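Local structure of sugar ABC transporter (4RXT) at residues K130-P142 and Y162-Q176. The protein probably binds sugars for an ABC-type uptake system, with alpha-L-arabinopyranose as a bound ligand. Sequence-based numbering, arbitrary orientation. Where two conformers were deposited one is given.
Sequences KEEGDVVIITNTP and YPGLKVVADKYADGQ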
loop_
_atom_site.group_PDB
_atom_site.type_symbol
_atom_site.label_atom_id
_atom_site.label_comp_id
_atom_site.label_asym_id
_atom_site.label_seq_id
_atom_site.Cartn_x
_atom_site.Cartn_y
_atom_site.Cartn_z
ATOM N N LYS A 130 16.200 0.566 -24.902
ATOM C CA LYS A 130 16.969 -0.368 -24.091
ATOM C C LYS A 130 16.679 -0.202 -22.616
ATOM O O LYS A 130 16.154 0.799 -22.169
ATOM C CB LYS A 130 18.455 -0.269 -24.416
ATOM C CG LYS A 130 19.085 1.085 -24.204
ATOM C CD LYS A 130 20.371 1.281 -25.010
ATOM C CE LYS A 130 21.450 1.936 -24.137
ATOM N NZ LYS A 130 22.463 2.803 -24.823
ATOM N N GLU A 131 16.992 -1.244 -21.874
ATOM C CA GLU A 131 16.831 -1.293 -20.421
ATOM C C GLU A 131 18.107 -0.796 -19.707
ATOM O O GLU A 131 18.729 -1.524 -18.917
ATOM C CB GLU A 131 16.488 -2.724 -19.980
ATOM C CG GLU A 131 15.166 -3.204 -20.543
ATOM C CD GLU A 131 14.918 -4.706 -20.396
ATOM O OE1 GLU A 131 15.821 -5.487 -20.009
ATOM O OE2 GLU A 131 13.784 -5.134 -20.719
ATOM N N GLU A 132 18.488 0.453 -19.966
ATOM C CA GLU A 132 19.672 1.046 -19.329
ATOM C C GLU A 132 19.343 2.400 -18.755
ATOM O O GLU A 132 18.503 3.129 -19.273
ATOM C CB GLU A 132 20.781 1.232 -20.317
ATOM C CG GLU A 132 21.246 -0.083 -20.876
ATOM C CD GLU A 132 22.748 -0.160 -20.909
ATOM O OE1 GLU A 132 23.352 0.145 -21.957
ATOM O OE2 GLU A 132 23.341 -0.490 -19.858
ATOM N N GLY A 133 20.030 2.749 -17.688
ATOM C CA GLY A 133 19.918 4.074 -17.159
ATOM C C GLY A 133 19.819 4.102 -15.653
ATOM O O GLY A 133 19.718 3.063 -14.978
ATOM N N ASP A 134 19.844 5.326 -15.147
ATOM C CA ASP A 134 19.782 5.596 -13.714
ATOM C C ASP A 134 18.361 5.660 -13.226
ATOM O O ASP A 134 17.510 6.288 -13.828
ATOM C CB ASP A 134 20.485 6.898 -13.346
ATOM C CG ASP A 134 21.981 6.856 -13.592
ATOM O OD1 ASP A 134 22.492 5.772 -13.929
ATOM O OD2 ASP A 134 22.635 7.909 -13.390
ATOM N N VAL A 135 18.094 4.936 -12.148
ATOM C CA VAL A 135 16.759 4.907 -11.572
ATOM C C VAL A 135 16.819 5.183 -10.079
ATOM O O VAL A 135 17.876 5.062 -9.443
ATOM C CB VAL A 135 16.047 3.565 -11.857
ATOM C CG1 VAL A 135 15.992 3.356 -13.366
ATOM C CG2 VAL A 135 16.660 2.365 -11.110
ATOM N N VAL A 136 15.660 5.538 -9.525
ATOM C CA VAL A 136 15.511 5.846 -8.116
ATOM C C VAL A 136 14.268 5.176 -7.536
ATOM O O VAL A 136 13.349 4.839 -8.253
ATOM C CB VAL A 136 15.486 7.378 -7.840
ATOM C CG1 VAL A 136 16.740 8.031 -8.392
ATOM C CG2 VAL A 136 14.270 8.066 -8.393
ATOM N N ILE A 137 14.297 4.943 -6.230
ATOM C CA ILE A 137 13.163 4.499 -5.490
ATOM C C ILE A 137 12.873 5.528 -4.391
ATOM O O ILE A 137 13.761 6.043 -3.726
ATOM C CB ILE A 137 13.317 3.049 -4.930
ATOM C CG1 ILE A 137 12.105 2.643 -4.101
ATOM C CG2 ILE A 137 14.596 2.892 -4.139
ATOM C CD1 ILE A 137 12.048 1.180 -3.702
ATOM N N ILE A 138 11.585 5.830 -4.244
ATOM C CA ILE A 138 11.115 6.743 -3.224
ATOM C C ILE A 138 9.988 6.058 -2.443
ATOM O O ILE A 138 8.973 5.621 -3.032
ATOM C CB ILE A 138 10.635 8.099 -3.811
ATOM C CG1 ILE A 138 11.695 8.712 -4.731
ATOM C CG2 ILE A 138 10.226 9.054 -2.673
ATOM C CD1 ILE A 138 11.183 9.872 -5.552
ATOM N N THR A 139 10.193 5.993 -1.134
ATOM C CA THR A 139 9.372 5.287 -0.153
ATOM C C THR A 139 8.757 6.287 0.834
ATOM O O THR A 139 9.424 7.184 1.330
ATOM C CB THR A 139 10.200 4.190 0.577
ATOM O OG1 THR A 139 10.720 3.293 -0.404
ATOM C CG2 THR A 139 9.358 3.435 1.574
ATOM N N ASN A 140 7.467 6.120 1.077
ATOM C CA ASN A 140 6.636 7.078 1.843
ATOM C C ASN A 140 7.223 7.425 3.212
ATOM O O ASN A 140 7.279 8.518 3.611
ATOM C CB ASN A 140 5.219 6.471 2.008
ATOM C CG ASN A 140 4.182 7.427 2.539
ATOM O OD1 ASN A 140 3.303 7.033 3.272
ATOM N ND2 ASN A 140 4.266 8.612 2.155
ATOM N N THR A 141 7.648 6.379 3.924
ATOM C CA THR A 141 8.136 6.503 5.302
ATOM C C THR A 141 8.895 5.195 5.631
ATOM O O THR A 141 8.595 4.140 5.055
ATOM C CB THR A 141 6.967 6.739 6.289
ATOM O OG1 THR A 141 7.451 7.008 7.623
ATOM C CG2 THR A 141 5.967 5.556 6.289
ATOM N N PRO A 142 9.876 5.257 6.556
ATOM C CA PRO A 142 10.609 4.014 6.878
ATOM C C PRO A 142 9.867 3.059 7.820
ATOM O O PRO A 142 9.004 3.464 8.592
ATOM C CB PRO A 142 11.863 4.534 7.568
ATOM C CG PRO A 142 11.420 5.752 8.235
ATOM C CD PRO A 142 10.453 6.410 7.268
ATOM N N TYR A 162 17.959 -6.804 -14.423
ATOM C CA TYR A 162 18.147 -5.540 -15.187
ATOM C C TYR A 162 19.488 -4.909 -14.871
ATOM O O TYR A 162 19.564 -3.814 -14.346
ATOM C CB TYR A 162 16.985 -4.577 -14.955
ATOM C CG TYR A 162 15.643 -5.201 -15.265
ATOM C CD1 TYR A 162 15.348 -5.595 -16.536
ATOM C CD2 TYR A 162 14.707 -5.463 -14.261
ATOM C CE1 TYR A 162 14.126 -6.188 -16.836
ATOM C CE2 TYR A 162 13.491 -6.070 -14.545
ATOM C CZ TYR A 162 13.201 -6.438 -15.845
ATOM O OH TYR A 162 12.018 -7.096 -16.188
ATOM N N PRO A 163 20.584 -5.621 -15.202
ATOM C CA PRO A 163 21.876 -5.065 -14.810
ATOM C C PRO A 163 22.263 -3.714 -15.436
ATOM O O PRO A 163 23.184 -3.059 -14.960
ATOM C CB PRO A 163 22.867 -6.190 -15.206
ATOM C CG PRO A 163 22.170 -6.874 -16.352
ATOM C CD PRO A 163 20.727 -6.889 -15.943
ATOM N N GLY A 164 21.553 -3.310 -16.506
ATOM C CA GLY A 164 21.789 -2.031 -17.169
ATOM C C GLY A 164 21.145 -0.850 -16.436
ATOM O O GLY A 164 21.444 0.304 -16.752
ATOM N N LEU A 165 20.254 -1.161 -15.487
ATOM C CA LEU A 165 19.659 -0.153 -14.600
ATOM C C LEU A 165 20.539 0.023 -13.367
ATOM O O LEU A 165 21.006 -0.966 -12.729
ATOM C CB LEU A 165 18.250 -0.526 -14.194
ATOM C CG LEU A 165 17.281 -0.698 -15.375
ATOM C CD1 LEU A 165 15.917 -1.062 -14.806
ATOM C CD2 LEU A 165 17.192 0.537 -16.272
ATOM N N LYS A 166 20.812 1.288 -13.025
ATOM C CA LYS A 166 21.644 1.577 -11.872
ATOM C C LYS A 166 20.762 2.340 -10.868
ATOM O O LYS A 166 20.238 3.396 -11.190
ATOM C CB LYS A 166 22.861 2.408 -12.301
ATOM C CG LYS A 166 23.767 2.858 -11.141
ATOM C CD LYS A 166 24.975 3.691 -11.563
ATOM C CE LYS A 166 26.035 3.663 -10.472
ATOM N NZ LYS A 166 27.002 4.789 -10.562
ATOM N N VAL A 167 20.635 1.813 -9.650
ATOM C CA VAL A 167 19.934 2.493 -8.581
ATOM C C VAL A 167 20.841 3.550 -7.975
ATOM O O VAL A 167 21.831 3.238 -7.283
ATOM C CB VAL A 167 19.373 1.525 -7.523
ATOM C CG1 VAL A 167 18.494 2.265 -6.540
ATOM C CG2 VAL A 167 18.554 0.428 -8.171
ATOM N N VAL A 168 20.527 4.808 -8.243
ATOM C CA VAL A 168 21.338 5.941 -7.827
ATOM C C VAL A 168 20.790 6.699 -6.623
ATOM O O VAL A 168 21.476 7.525 -6.062
ATOM C CB VAL A 168 21.652 6.915 -8.992
ATOM C CG1 VAL A 168 22.312 6.173 -10.138
ATOM C CG2 VAL A 168 20.395 7.612 -9.508
ATOM N N ALA A 169 19.551 6.427 -6.241
ATOM C CA ALA A 169 18.980 7.016 -5.017
ATOM C C ALA A 169 17.902 6.109 -4.469
ATOM O O ALA A 169 17.163 5.445 -5.230
ATOM C CB ALA A 169 18.454 8.419 -5.232
ATOM N N ASP A 170 17.839 6.076 -3.137
ATOM C CA ASP A 170 16.895 5.235 -2.409
ATOM C C ASP A 170 16.441 6.103 -1.254
ATOM O O ASP A 170 17.145 6.226 -0.275
ATOM C CB ASP A 170 17.653 3.986 -2.000
ATOM C CG ASP A 170 16.859 2.975 -1.206
ATOM O OD1 ASP A 170 15.729 3.199 -0.750
ATOM O OD2 ASP A 170 17.449 1.893 -0.996
ATOM N N LYS A 171 15.321 6.807 -1.442
ATOM C CA LYS A 171 14.947 7.918 -0.561
ATOM C C LYS A 171 13.659 7.615 0.178
ATOM O O LYS A 171 12.795 6.858 -0.328
ATOM C CB LYS A 171 14.757 9.217 -1.364
ATOM C CG LYS A 171 16.044 9.782 -1.896
ATOM C CD LYS A 171 16.723 10.489 -0.744
ATOM C CE LYS A 171 17.841 11.411 -1.164
ATOM N NZ LYS A 171 18.841 11.373 -0.066
ATOM N N TYR A 172 13.543 8.209 1.360
ATOM C CA TYR A 172 12.327 8.115 2.167
ATOM C C TYR A 172 11.798 9.483 2.425
ATOM O O TYR A 172 12.555 10.414 2.697
ATOM C CB TYR A 172 12.625 7.471 3.525
ATOM C CG TYR A 172 12.952 5.973 3.447
ATOM C CD1 TYR A 172 14.254 5.519 3.216
ATOM C CD2 TYR A 172 11.956 5.034 3.591
ATOM C CE1 TYR A 172 14.539 4.165 3.140
ATOM C CE2 TYR A 172 12.229 3.700 3.530
ATOM C CZ TYR A 172 13.525 3.263 3.331
ATOM O OH TYR A 172 13.764 1.887 3.286
ATOM N N ALA A 173 10.485 9.566 2.391
ATOM C CA ALA A 173 9.781 10.802 2.686
ATOM C C ALA A 173 9.305 10.725 4.164
ATOM O O ALA A 173 9.821 9.908 4.973
ATOM C CB ALA A 173 8.627 11.038 1.667
ATOM N N ASP A 174 8.400 11.645 4.520
ATOM C CA ASP A 174 7.819 11.794 5.857
ATOM C C ASP A 174 6.295 11.592 5.808
ATOM O O ASP A 174 5.527 12.208 6.573
ATOM C CB ASP A 174 8.123 13.195 6.398
ATOM C CG ASP A 174 7.545 14.290 5.557
ATOM O OD1 ASP A 174 6.962 14.015 4.474
ATOM O OD2 ASP A 174 7.687 15.441 6.016
ATOM N N GLY A 175 5.856 10.750 4.885
ATOM C CA GLY A 175 4.462 10.471 4.749
ATOM C C GLY A 175 3.622 11.473 3.984
ATOM O O GLY A 175 2.452 11.235 3.844
ATOM N N GLN A 176 4.212 12.550 3.479
ATOM C CA GLN A 176 3.457 13.553 2.724
ATOM C C GLN A 176 3.809 13.588 1.235
ATOM O O GLN A 176 4.972 13.605 0.840
ATOM C CB GLN A 176 3.672 14.944 3.304
ATOM C CG GLN A 176 3.519 15.022 4.797
ATOM C CD GLN A 176 3.832 16.403 5.298
ATOM O OE1 GLN A 176 2.966 17.259 5.367
ATOM N NE2 GLN A 176 5.081 16.628 5.644
HETATM O O HOH W 1 19.219 -4.107 -17.979
HETATM O O HOH W 2 13.224 4.116 -0.849
HETATM O O HOH W 3 1.265 8.859 4.389
#
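Val135 both donates to Lys166 O and accepts from Val168 N through its backbone, pairing strand 133-139 with the parallel edge strand 165-172. The two belong to a beta-alpha-beta unit in one of the two sheets of this periplasmic sugar-binding protein, and helix 145-161 makes the crossover. A beta bulge interrupts the register: Val168 is an extra residue on the edge strand, and Ile137 N bonds to Ala169 O (3.1 Å) rather than to Val168 O. Regular pairing then resumes as far as Ala173 N on Thr139 O.

At the bulge, Val136 CG1 lies 3.6 Å from Ala169 CB and also meets Val168 CG2. The other branch, Val168 CG1, packs on the Asp134 carboxyl carbon CG at 3.5 Å, while Asp134 OD2 is bonded to Asn191. On the opposite face of the sheet, Val135 CG2 touches Val167 CG2, and helix 109-128 covers Val135 and Leu165.

Farther along that face Thr139 and Tyr172 run side by side. With its methyl anti to the backbone N, Thr139 sets CG2 3.5 Å from Tyr172 CE2 and turns OG1 (chi1 -58°) to a bound water. This water accepts from Thr139 OG1 and donates to Asp170 OD1 and Lys171 O, linking both strands, and sits over the centre of one face of the Tyr172 ring. Arg151, salt-bridged to Asp170 OD2, and Glu148, bonded to Tyr172 OH, tie these side chains to helix 145-161.

Beyond the strands, the Asn140 side chain touches the arabinose-binding residues Glu45 and Asn201, so this end borders the sugar site. Asn140 O accepts from Gly175 N at 2.9 Å, and a water donates to both Asn140 OD1 and Gly175 O, the latter at 2.7 Å.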